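Side-chain contacts in putative DD-carboxypeptidase TP_0574 (Treponema pallidum, PDB 1O75), which has zinc-stimulated carboxypeptidase activity on synthetic depsipeptide substrates, binds penicillin and may reduce the cross-linking of peptidoglycan: residues H60-Q65 with T148-H153; Q112-G115 with E119-F122; I249-N254 with P292-G297; R314-L317 with R323-V326. The protein carries 2 engineered substitutions. All coordinates share one frame; numbering follows the deposited sequence. Where two conformers were deposited one is given.

Contact 1: H60-Q65 with T148-H153; sequences HGAFRQ and TNVKVH
Gln65, which meets Val152 across this contact, grips the carbonyl of Gly61 with two of its nitrogens. Gln65 N makes the helical bond to Gly61 O at 2.9 Å. Gln65 NE2 adds a weak one to the same Gly61 O at 3.5 Å. The arrangement is a short helix packed on strand 143-163 of a beta sheet. Val150 and Val152 turn their side chains to the helix. Gln65 is extended beyond CG and crosses Val152 at about a right angle. Its amide oxygen OE1 does the touching, against the valine methyl groups. The weak bond to Gly61 may help to fix the rotation of that amide. One turn back, Ala62 CB rests on Val150 CG2 at 3.8 Å. This site is buried, and Val73 and Val71 of strand 69-85 add to it. Lys151 points away from the helix and helps to line a xenon site with Glu72, Leu74 and Met104. At Thr148 and Asn149 the strand forms a classic beta bulge facing Leu74. In Val152, CG1 lies anti to the backbone N (chi1 -171°), which leaves CG2 beside that N and turned to Gln65. Val152 CG2 touches Gln65 OE1 at 3.4 Å, while Val152 CG1 is 3.7 Å from the same OE1.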
loop_
_atom_site.group_PDB
_atom_site.type_symbol
_atom_site.label_atom_id
_atom_site.label_comp_id
_atom_site.label_asym_id
_atom_site.label_seq_id
_atom_site.Cartn_x
_atom_site.Cartn_y
_atom_site.Cartn_z
ATOM N N HIS B 60 -11.775 -2.430 11.993
ATOM C CA HIS B 60 -11.395 -3.004 10.707
ATOM C C HIS B 60 -10.765 -4.372 10.901
ATOM O O HIS B 60 -10.964 -5.271 10.098
ATOM C CB HIS B 60 -10.441 -2.082 9.957
ATOM C CG HIS B 60 -11.079 -0.808 9.499
ATOM N ND1 HIS B 60 -10.442 0.090 8.670
ATOM C CD2 HIS B 60 -12.292 -0.270 9.780
ATOM C CE1 HIS B 60 -11.234 1.129 8.460
ATOM N NE2 HIS B 60 -12.362 0.934 9.121
ATOM N N GLY B 61 -10.007 -4.523 11.978
ATOM C CA GLY B 61 -9.388 -5.806 12.248
ATOM C C GLY B 61 -10.466 -6.803 12.649
ATOM O O GLY B 61 -10.352 -8.008 12.384
ATOM N N ALA B 62 -11.524 -6.298 13.284
ATOM C CA ALA B 62 -12.603 -7.165 13.719
ATOM C C ALA B 62 -13.238 -7.872 12.523
ATOM O O ALA B 62 -13.516 -9.054 12.592
ATOM C CB ALA B 62 -13.653 -6.368 14.503
ATOM N N PHE B 63 -13.466 -7.154 11.428
ATOM C CA PHE B 63 -14.056 -7.775 10.246
ATOM C C PHE B 63 -13.180 -8.917 9.738
ATOM O O PHE B 63 -13.659 -10.003 9.424
ATOM C CB PHE B 63 -14.209 -6.756 9.105
ATOM C CG PHE B 63 -14.511 -7.395 7.775
ATOM C CD1 PHE B 63 -15.796 -7.860 7.485
ATOM C CD2 PHE B 63 -13.506 -7.560 6.816
ATOM C CE1 PHE B 63 -16.082 -8.486 6.251
ATOM C CE2 PHE B 63 -13.776 -8.180 5.582
ATOM C CZ PHE B 63 -15.067 -8.644 5.295
ATOM N N ARG B 64 -11.888 -8.649 9.626
ATOM C CA ARG B 64 -10.939 -9.674 9.150
ATOM C C ARG B 64 -10.881 -10.902 10.043
ATOM O O ARG B 64 -10.803 -12.024 9.546
ATOM C CB ARG B 64 -9.535 -9.090 9.059
ATOM C CG ARG B 64 -9.395 -7.985 8.031
ATOM C CD ARG B 64 -8.001 -7.362 8.100
ATOM N NE ARG B 64 -8.057 -6.058 7.483
ATOM C CZ ARG B 64 -7.756 -4.926 8.098
ATOM N NH1 ARG B 64 -7.361 -4.932 9.360
ATOM N NH2 ARG B 64 -7.875 -3.782 7.443
ATOM N N GLN B 65 -10.929 -10.712 11.357
ATOM C CA GLN B 65 -10.837 -11.862 12.263
ATOM C C GLN B 65 -12.105 -12.666 12.509
ATOM O O GLN B 65 -12.035 -13.797 12.977
ATOM C CB GLN B 65 -10.275 -11.409 13.606
ATOM C CG GLN B 65 -8.858 -10.853 13.511
ATOM C CD GLN B 65 -8.356 -10.407 14.856
ATOM O OE1 GLN B 65 -7.781 -11.201 15.612
ATOM N NE2 GLN B 65 -8.604 -9.142 15.190
ATOM N N THR B 148 -15.642 -0.059 19.604
ATOM C CA THR B 148 -14.573 0.598 20.354
ATOM C C THR B 148 -13.512 -0.386 20.880
ATOM O O THR B 148 -12.373 0.005 21.155
ATOM C CB THR B 148 -15.113 1.380 21.560
ATOM O OG1 THR B 148 -15.848 0.489 22.409
ATOM C CG2 THR B 148 -16.002 2.531 21.095
ATOM N N ASN B 149 -13.896 -1.652 21.030
ATOM C CA ASN B 149 -12.975 -2.673 21.535
ATOM C C ASN B 149 -13.254 -3.998 20.873
ATOM O O ASN B 149 -14.376 -4.267 20.437
ATOM C CB ASN B 149 -13.131 -2.866 23.051
ATOM C CG ASN B 149 -12.824 -1.619 23.836
ATOM O OD1 ASN B 149 -11.687 -1.388 24.250
ATOM N ND2 ASN B 149 -13.845 -0.787 24.030
ATOM N N VAL B 150 -12.223 -4.840 20.814
ATOM C CA VAL B 150 -12.360 -6.161 20.233
ATOM C C VAL B 150 -11.624 -7.125 21.152
ATOM O O VAL B 150 -10.593 -6.779 21.739
ATOM C CB VAL B 150 -11.751 -6.228 18.821
ATOM C CG1 VAL B 150 -11.921 -7.628 18.250
ATOM C CG2 VAL B 150 -12.448 -5.200 17.911
ATOM N N LYS B 151 -12.166 -8.324 21.285
ATOM C CA LYS B 151 -11.565 -9.333 22.139
ATOM C C LYS B 151 -11.553 -10.608 21.318
ATOM O O LYS B 151 -12.596 -11.040 20.832
ATOM C CB LYS B 151 -12.408 -9.500 23.411
ATOM C CG LYS B 151 -11.878 -10.509 24.412
ATOM C CD LYS B 151 -12.706 -10.503 25.690
ATOM C CE LYS B 151 -12.507 -11.787 26.482
ATOM N NZ LYS B 151 -13.357 -11.855 27.724
ATOM N N VAL B 152 -10.363 -11.177 21.121
ATOM C CA VAL B 152 -10.217 -12.402 20.350
ATOM C C VAL B 152 -9.767 -13.531 21.296
ATOM O O VAL B 152 -8.735 -13.409 21.957
ATOM C CB VAL B 152 -9.190 -12.193 19.233
ATOM C CG1 VAL B 152 -9.207 -13.400 18.281
ATOM C CG2 VAL B 152 -9.513 -10.888 18.481
ATOM N N HIS B 153 -10.523 -14.625 21.335
ATOM C CA HIS B 153 -10.245 -15.736 22.252
ATOM C C HIS B 153 -9.423 -16.888 21.712
ATOM O O HIS B 153 -8.790 -17.619 22.485
ATOM C CB HIS B 153 -11.549 -16.353 22.757
ATOM C CG HIS B 153 -12.415 -15.407 23.522
ATOM N ND1 HIS B 153 -12.545 -15.198 24.853
ATOM C CD2 HIS B 153 -13.298 -14.545 22.908
ATOM C CE1 HIS B 153 -13.500 -14.221 25.016
ATOM N NE2 HIS B 153 -13.939 -13.845 23.828
#

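Contact 2: Q112-G115 with E119-F122; sequences QDLG and EIKF
Gln112 and Asp113 share one acceptor on the opposite strand, Lys121 O, and so form a classic beta bulge in an antiparallel hairpin. Gln112 N reaches Lys121 O at 2.9 Å and Asp113 N reaches it at 3.3 Å. Both come in at a slant, from the same face of that carbonyl. In return, Lys121 N meets Asp113 O at 2.8 Å, nearly head-on to the carbonyl. Gly115 N closes the turn end on Glu119 O, also at 2.8 Å. The firm side of the hairpin is the buried one, where Leu114 CD1 meets Ile120 CG1 at 4.0 Å. The other face is looser and more exposed. There the Asp113 carboxylate crosses the start of the Lys121 chain at a slant, with Asp113 OD1 3.6 Å from Lys121 CG. Lys121 bends at chi2 (-54°) and chi4 and carries NZ over Gly115 CA. The opposite charges of Asp113 and Lys121 are near but do not touch, so this is no salt bridge. The ammonium has a long, weak ion pair with Asp117 in the turn. On the buried side, Ile120 and Phe122 pack on Phe63 of helix 60-65. Leu114 packs on His245, Arg246 and Ile249 of helix 245-252, and on Glu242 of the second subunit.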
loop_
_atom_site.group_PDB
_atom_site.type_symbol
_atom_site.label_atom_id
_atom_site.label_comp_id
_atom_site.label_asym_id
_atom_site.label_seq_id
_atom_site.Cartn_x
_atom_site.Cartn_y
_atom_site.Cartn_z
ATOM N N GLN B 112 -17.463 -17.631 2.297
ATOM C CA GLN B 112 -17.919 -18.441 1.161
ATOM C C GLN B 112 -16.955 -18.311 -0.017
ATOM O O GLN B 112 -16.475 -19.312 -0.537
ATOM C CB GLN B 112 -19.337 -18.027 0.706
ATOM C CG GLN B 112 -20.439 -18.263 1.738
ATOM C CD GLN B 112 -20.427 -19.680 2.319
ATOM O OE1 GLN B 112 -20.161 -19.874 3.513
ATOM N NE2 GLN B 112 -20.711 -20.674 1.478
ATOM N N ASP B 113 -16.662 -17.085 -0.440
ATOM C CA ASP B 113 -15.742 -16.894 -1.556
ATOM C C ASP B 113 -15.477 -15.429 -1.873
ATOM O O ASP B 113 -16.126 -14.528 -1.330
ATOM C CB ASP B 113 -16.301 -17.582 -2.808
ATOM C CG ASP B 113 -17.729 -17.143 -3.123
ATOM O OD1 ASP B 113 -17.908 -15.998 -3.591
ATOM O OD2 ASP B 113 -18.680 -17.932 -2.891
ATOM N N LEU B 114 -14.513 -15.188 -2.755
ATOM C CA LEU B 114 -14.227 -13.819 -3.170
ATOM C C LEU B 114 -15.012 -13.612 -4.468
ATOM O O LEU B 114 -14.790 -14.330 -5.438
ATOM C CB LEU B 114 -12.730 -13.615 -3.438
ATOM C CG LEU B 114 -12.372 -12.187 -3.851
ATOM C CD1 LEU B 114 -12.582 -11.241 -2.674
ATOM C CD2 LEU B 114 -10.939 -12.138 -4.324
ATOM N N GLY B 115 -15.931 -12.646 -4.477
ATOM C CA GLY B 115 -16.721 -12.375 -5.667
ATOM C C GLY B 115 -15.872 -11.844 -6.812
ATOM O O GLY B 115 -14.762 -11.352 -6.591
ATOM N N GLU B 119 -15.412 -8.462 -3.854
ATOM C CA GLU B 119 -15.996 -8.354 -2.526
ATOM C C GLU B 119 -16.078 -9.726 -1.844
ATOM O O GLU B 119 -16.318 -10.760 -2.481
ATOM C CB GLU B 119 -17.383 -7.707 -2.596
ATOM C CG GLU B 119 -17.363 -6.253 -3.107
ATOM C CD GLU B 119 -16.641 -5.290 -2.156
ATOM O OE1 GLU B 119 -17.020 -5.209 -0.967
ATOM O OE2 GLU B 119 -15.696 -4.602 -2.597
ATOM N N ILE B 120 -15.868 -9.730 -0.539
ATOM C CA ILE B 120 -15.903 -10.966 0.206
ATOM C C ILE B 120 -17.342 -11.382 0.464
ATOM O O ILE B 120 -18.123 -10.622 1.011
ATOM C CB ILE B 120 -15.111 -10.797 1.518
ATOM C CG1 ILE B 120 -13.624 -10.597 1.163
ATOM C CG2 ILE B 120 -15.260 -12.042 2.393
ATOM C CD1 ILE B 120 -12.831 -9.871 2.215
ATOM N N LYS B 121 -17.690 -12.594 0.048
ATOM C CA LYS B 121 -19.040 -13.103 0.238
ATOM C C LYS B 121 -19.003 -14.056 1.418
ATOM O O LYS B 121 -18.076 -14.872 1.547
ATOM C CB LYS B 121 -19.504 -13.824 -1.031
ATOM C CG LYS B 121 -19.337 -12.939 -2.275
ATOM C CD LYS B 121 -20.045 -11.599 -2.039
ATOM C CE LYS B 121 -19.581 -10.472 -2.972
ATOM N NZ LYS B 121 -19.678 -10.816 -4.417
ATOM N N PHE B 122 -20.006 -13.968 2.277
ATOM C CA PHE B 122 -20.020 -14.821 3.451
ATOM C C PHE B 122 -21.430 -14.890 3.978
ATOM O O PHE B 122 -22.304 -14.158 3.511
ATOM C CB PHE B 122 -19.110 -14.200 4.520
ATOM C CG PHE B 122 -19.472 -12.776 4.863
ATOM C CD1 PHE B 122 -20.509 -12.495 5.749
ATOM C CD2 PHE B 122 -18.811 -11.713 4.265
ATOM C CE1 PHE B 122 -20.881 -11.170 6.033
ATOM C CE2 PHE B 122 -19.177 -10.390 4.543
ATOM C CZ PHE B 122 -20.214 -10.121 5.427
#

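Contact 3: I249-N254 with P292-G297; sequences IDYVMN and PRISCG. With XE (xenon), chain F.
Tyr251 and Ile294 meet edge-on, their side chains crossing at about a right angle. The delta methyl of Ile294 comes to the rim of the phenol ring and lies in its plane. Ile294 CD1 is 3.4 Å from Tyr251 CE2 and 3.9 Å from Tyr251 CD2. It does not sit over a ring face, so this is not a CH-pi contact. Two torsions on the strand side bring the methyl there. Ile294 CG1 is anti to the carbonyl carbon (chi1 -67°), and CD1 continues in an extended line (chi2 -167°). Val252 takes a lesser part, with Val252 CG1 4.4 Å from Ile294 CD1. The contact joins helix 245-252 to strand 293-298, a helix packed against a sheet within the Tp47 domain C region. Leu235 touches both Tyr251 and Ile294, and Tyr322 meets the Tyr251 ring edge-to-face. Asn254 ND2 bonds Asp250 O at 2.9 Å and ties the chain back on itself. Further along the strand, a xenon atom sits 3.4 Å from Cys296 O and 4.0 Å from Cys296 CB, in a pocket completed by Tyr260, Gly297 and Phe331. Arg293 points away from the helix and forms a salt bridge with a sulfated sugar. The two segments touch through carbon atoms alone. Their attraction is therefore dispersion and burial of apolar surface. Dispersion probably also holds the uncharged xenon nearby.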
loop_
_atom_site.group_PDB
_atom_site.type_symbol
_atom_site.label_atom_id
_atom_site.label_comp_id
_atom_site.label_asym_id
_atom_site.label_seq_id
_atom_site.Cartn_x
_atom_site.Cartn_y
_atom_site.Cartn_z
ATOM N N ILE B 249 -6.802 -14.577 -0.842
ATOM C CA ILE B 249 -7.910 -14.513 0.094
ATOM C C ILE B 249 -8.267 -15.900 0.646
ATOM O O ILE B 249 -8.553 -16.047 1.834
ATOM C CB ILE B 249 -9.132 -13.841 -0.582
ATOM C CG1 ILE B 249 -8.830 -12.356 -0.761
ATOM C CG2 ILE B 249 -10.391 -14.018 0.264
ATOM C CD1 ILE B 249 -8.531 -11.639 0.538
ATOM N N ASP B 250 -8.258 -16.920 -0.208
ATOM C CA ASP B 250 -8.582 -18.267 0.262
ATOM C C ASP B 250 -7.574 -18.656 1.350
ATOM O O ASP B 250 -7.917 -19.313 2.328
ATOM C CB ASP B 250 -8.509 -19.292 -0.880
ATOM C CG ASP B 250 -9.724 -19.237 -1.808
ATOM O OD1 ASP B 250 -10.790 -18.735 -1.387
ATOM O OD2 ASP B 250 -9.625 -19.717 -2.959
ATOM N N TYR B 251 -6.327 -18.251 1.176
ATOM C CA TYR B 251 -5.325 -18.580 2.182
ATOM C C TYR B 251 -5.576 -17.845 3.515
ATOM O O TYR B 251 -5.664 -18.488 4.564
ATOM C CB TYR B 251 -3.921 -18.256 1.679
ATOM C CG TYR B 251 -2.835 -18.665 2.678
ATOM C CD1 TYR B 251 -2.475 -20.006 2.827
ATOM C CD2 TYR B 251 -2.192 -17.712 3.482
ATOM C CE1 TYR B 251 -1.491 -20.404 3.750
ATOM C CE2 TYR B 251 -1.203 -18.095 4.422
ATOM C CZ TYR B 251 -0.864 -19.443 4.546
ATOM O OH TYR B 251 0.051 -19.850 5.494
ATOM N N VAL B 252 -5.714 -16.521 3.503
ATOM C CA VAL B 252 -5.927 -15.851 4.788
ATOM C C VAL B 252 -7.245 -16.275 5.413
ATOM O O VAL B 252 -7.387 -16.242 6.634
ATOM C CB VAL B 252 -5.859 -14.283 4.689
ATOM C CG1 VAL B 252 -4.451 -13.845 4.335
ATOM C CG2 VAL B 252 -6.874 -13.751 3.632
ATOM N N MET B 253 -8.210 -16.710 4.599
ATOM C CA MET B 253 -9.497 -17.131 5.177
ATOM C C MET B 253 -9.362 -18.506 5.838
ATOM O O MET B 253 -10.286 -18.981 6.487
ATOM C CB MET B 253 -10.604 -17.159 4.119
ATOM C CG MET B 253 -11.081 -15.756 3.696
ATOM S SD MET B 253 -11.793 -14.813 5.080
ATOM C CE MET B 253 -11.397 -13.191 4.630
ATOM N N ASN B 254 -8.209 -19.141 5.655
ATOM C CA ASN B 254 -7.930 -20.431 6.291
ATOM C C ASN B 254 -6.729 -20.335 7.243
ATOM O O ASN B 254 -6.329 -21.320 7.891
ATOM C CB ASN B 254 -7.692 -21.482 5.214
ATOM C CG ASN B 254 -9.004 -21.987 4.640
ATOM O OD1 ASN B 254 -9.776 -22.636 5.341
ATOM N ND2 ASN B 254 -9.279 -21.650 3.393
ATOM N N PRO B 292 -0.192 -10.198 -1.493
ATOM C CA PRO B 292 -0.151 -11.461 -0.745
ATOM C C PRO B 292 0.896 -11.445 0.363
ATOM O O PRO B 292 1.904 -12.158 0.318
ATOM C CB PRO B 292 0.135 -12.488 -1.848
ATOM C CG PRO B 292 1.107 -11.738 -2.727
ATOM C CD PRO B 292 0.530 -10.313 -2.780
ATOM N N ARG B 293 0.644 -10.626 1.371
ATOM C CA ARG B 293 1.587 -10.462 2.462
ATOM C C ARG B 293 1.020 -10.831 3.830
ATOM O O ARG B 293 -0.156 -10.592 4.112
ATOM C CB ARG B 293 2.043 -8.995 2.466
ATOM C CG ARG B 293 2.833 -8.521 3.674
ATOM C CD ARG B 293 3.233 -7.053 3.475
ATOM N NE ARG B 293 2.048 -6.241 3.205
ATOM C CZ ARG B 293 1.977 -5.228 2.341
ATOM N NH1 ARG B 293 3.034 -4.860 1.626
ATOM N NH2 ARG B 293 0.823 -4.591 2.184
ATOM N N ILE B 294 1.843 -11.453 4.662
ATOM C CA ILE B 294 1.441 -11.754 6.029
ATOM C C ILE B 294 2.596 -11.239 6.860
ATOM O O ILE B 294 3.750 -11.547 6.564
ATOM C CB ILE B 294 1.220 -13.241 6.265
ATOM C CG1 ILE B 294 0.004 -13.692 5.440
ATOM C CG2 ILE B 294 0.950 -13.504 7.764
ATOM C CD1 ILE B 294 -0.504 -15.025 5.809
ATOM N N SER B 295 2.299 -10.413 7.862
ATOM C CA SER B 295 3.347 -9.852 8.715
ATOM C C SER B 295 3.334 -10.476 10.111
ATOM O O SER B 295 2.269 -10.746 10.676
ATOM C CB SER B 295 3.178 -8.342 8.804
ATOM O OG SER B 295 3.258 -7.784 7.497
ATOM N N CYS B 296 4.528 -10.707 10.647
ATOM C CA CYS B 296 4.717 -11.326 11.962
ATOM C C CYS B 296 5.644 -10.413 12.739
ATOM O O CYS B 296 6.696 -10.048 12.229
ATOM C CB CYS B 296 5.429 -12.684 11.812
ATOM S SG CYS B 296 4.547 -13.818 10.787
ATOM N N GLY B 297 5.266 -10.069 13.962
ATOM C CA GLY B 297 6.115 -9.211 14.755
ATOM C C GLY B 297 6.412 -9.792 16.118
ATOM O O GLY B 297 5.772 -10.762 16.547
HETATM XE XE XE F . 8.598 -12.142 14.115
#

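Contact 4: R314-L317 with R323-V326; sequences RLTL and RDVV
Arg314 meets one methyl of Val326 across the two strands of an antiparallel hairpin. Its CB is still 4.9 Å from Val326 CG1. With Arg314 CG anti to the backbone N (chi1 169°), the next atoms come closer: Arg314 CG is 3.5 Å from Val326 CG1, and Arg314 CD is 3.6 Å from it. These methylenes lie against that one methyl, crossing it at a slant. The chain then bends at chi3. Arg314 NE is still 3.9 Å from Val326 CG1 and also makes a salt bridge with Asp328. Thr316 lies beside Val326 on the same face, pointing the same way, as a non-hydrogen-bonded pair. Thr316 OG1 is the atom nearest Val326 CG2, while Thr316 CG2, the other branch, touches Asp324 OD2 at 3.6 Å. That OD2 forms a salt bridge with Arg201, and OD1 a hydrogen bond with Asn187. Leu317 and Val325 form the hydrogen-bonded pair. Leu317 N bonds Val325 O at 2.8 Å and nearly straight (169°). The return bond is longer, with Val325 N 3.3 Å from Leu317 O, on a lone pair in the carbonyl plane. On the buried face Leu317 CB meets Val325 CB at 3.9 Å. Within the chain, strand 325-331 is outermost in its four-stranded sheet, and strand 311-319 lies between it and strand 255-262. The Leu317 and Val325 face packs on Tyr251 of helix 245-252.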
loop_
_atom_site.group_PDB
_atom_site.type_symbol
_atom_site.label_atom_id
_atom_site.label_comp_id
_atom_site.label_asym_id
_atom_site.label_seq_id
_atom_site.Cartn_x
_atom_site.Cartn_y
_atom_site.Cartn_z
ATOM N N ARG B 314 12.871 -18.684 12.889
ATOM C CA ARG B 314 12.264 -19.502 11.854
ATOM C C ARG B 314 10.778 -19.351 12.144
ATOM O O ARG B 314 10.330 -19.693 13.243
ATOM C CB ARG B 314 12.682 -20.973 11.991
ATOM C CG ARG B 314 11.878 -21.912 11.097
ATOM C CD ARG B 314 12.655 -23.208 10.796
ATOM N NE ARG B 314 13.810 -22.938 9.933
ATOM C CZ ARG B 314 14.845 -23.755 9.783
ATOM N NH1 ARG B 314 14.888 -24.918 10.442
ATOM N NH2 ARG B 314 15.840 -23.412 8.977
ATOM N N LEU B 315 10.032 -18.830 11.170
ATOM C CA LEU B 315 8.588 -18.609 11.314
ATOM C C LEU B 315 7.830 -19.693 10.555
ATOM O O LEU B 315 8.151 -19.981 9.409
ATOM C CB LEU B 315 8.192 -17.237 10.707
ATOM C CG LEU B 315 9.120 -16.069 11.002
ATOM C CD1 LEU B 315 8.563 -14.779 10.399
ATOM C CD2 LEU B 315 9.289 -15.932 12.501
ATOM N N THR B 316 6.822 -20.276 11.182
ATOM C CA THR B 316 6.037 -21.283 10.492
ATOM C C THR B 316 4.573 -20.824 10.449
ATOM O O THR B 316 3.928 -20.755 11.480
ATOM C CB THR B 316 6.128 -22.654 11.216
ATOM O OG1 THR B 316 7.502 -23.067 11.254
ATOM C CG2 THR B 316 5.310 -23.734 10.458
ATOM N N LEU B 317 4.069 -20.526 9.249
ATOM C CA LEU B 317 2.672 -20.093 9.055
ATOM C C LEU B 317 1.782 -21.337 9.002
ATOM O O LEU B 317 2.023 -22.235 8.209
ATOM C CB LEU B 317 2.538 -19.337 7.723
ATOM C CG LEU B 317 2.876 -17.844 7.655
ATOM C CD1 LEU B 317 4.014 -17.496 8.531
ATOM C CD2 LEU B 317 3.148 -17.477 6.208
ATOM N N ARG B 323 -0.025 -26.559 3.135
ATOM C CA ARG B 323 1.253 -27.041 3.625
ATOM C C ARG B 323 1.814 -25.890 4.480
ATOM O O ARG B 323 1.541 -24.717 4.199
ATOM C CB ARG B 323 2.163 -27.332 2.428
ATOM C CG ARG B 323 3.442 -28.097 2.749
ATOM C CD ARG B 323 4.022 -28.750 1.491
ATOM N NE ARG B 323 4.571 -27.780 0.544
ATOM C CZ ARG B 323 4.237 -27.709 -0.742
ATOM N NH1 ARG B 323 3.345 -28.545 -1.244
ATOM N NH2 ARG B 323 4.806 -26.808 -1.530
ATOM N N ASP B 324 2.560 -26.210 5.536
ATOM C CA ASP B 324 3.144 -25.156 6.381
ATOM C C ASP B 324 4.067 -24.282 5.517
ATOM O O ASP B 324 4.695 -24.760 4.580
ATOM C CB ASP B 324 3.963 -25.748 7.540
ATOM C CG ASP B 324 3.095 -26.326 8.668
ATOM O OD1 ASP B 324 1.846 -26.304 8.577
ATOM O OD2 ASP B 324 3.669 -26.807 9.668
ATOM N N VAL B 325 4.132 -22.992 5.809
ATOM C CA VAL B 325 5.027 -22.115 5.069
ATOM C C VAL B 325 6.097 -21.718 6.061
ATOM O O VAL B 325 5.792 -21.083 7.068
ATOM C CB VAL B 325 4.305 -20.859 4.592
ATOM C CG1 VAL B 325 5.314 -19.903 3.942
ATOM C CG2 VAL B 325 3.187 -21.261 3.617
ATOM N N VAL B 326 7.345 -22.073 5.781
ATOM C CA VAL B 326 8.427 -21.778 6.710
ATOM C C VAL B 326 9.299 -20.667 6.171
ATOM O O VAL B 326 9.739 -20.721 5.028
ATOM C CB VAL B 326 9.314 -23.044 6.971
ATOM C CG1 VAL B 326 10.413 -22.727 7.977
ATOM C CG2 VAL B 326 8.449 -24.192 7.505
HETATM O O HOH W 1 0.384 -22.454 5.760
#

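Overall arrangement
From the N terminus, contact 1 is the first to open. It closes a loop of 82 residues, 51 of them in strands, by bringing helix 60-65 to strand 143-163. Contact 2 is nested inside that loop as a tight hairpin, with three residues between its segments. It touches contact 1 through segment 60-65. Contact 3 opens only after contact 1 has closed and spans 37 residues in the domain C region. Contacts 2 and 3 also touch, which links the two family regions. Contact 4 follows in series as another hairpin, with five residues between its segments. It touches contact 3, where Cys296 meets Leu315. No two contacts cross along the chain.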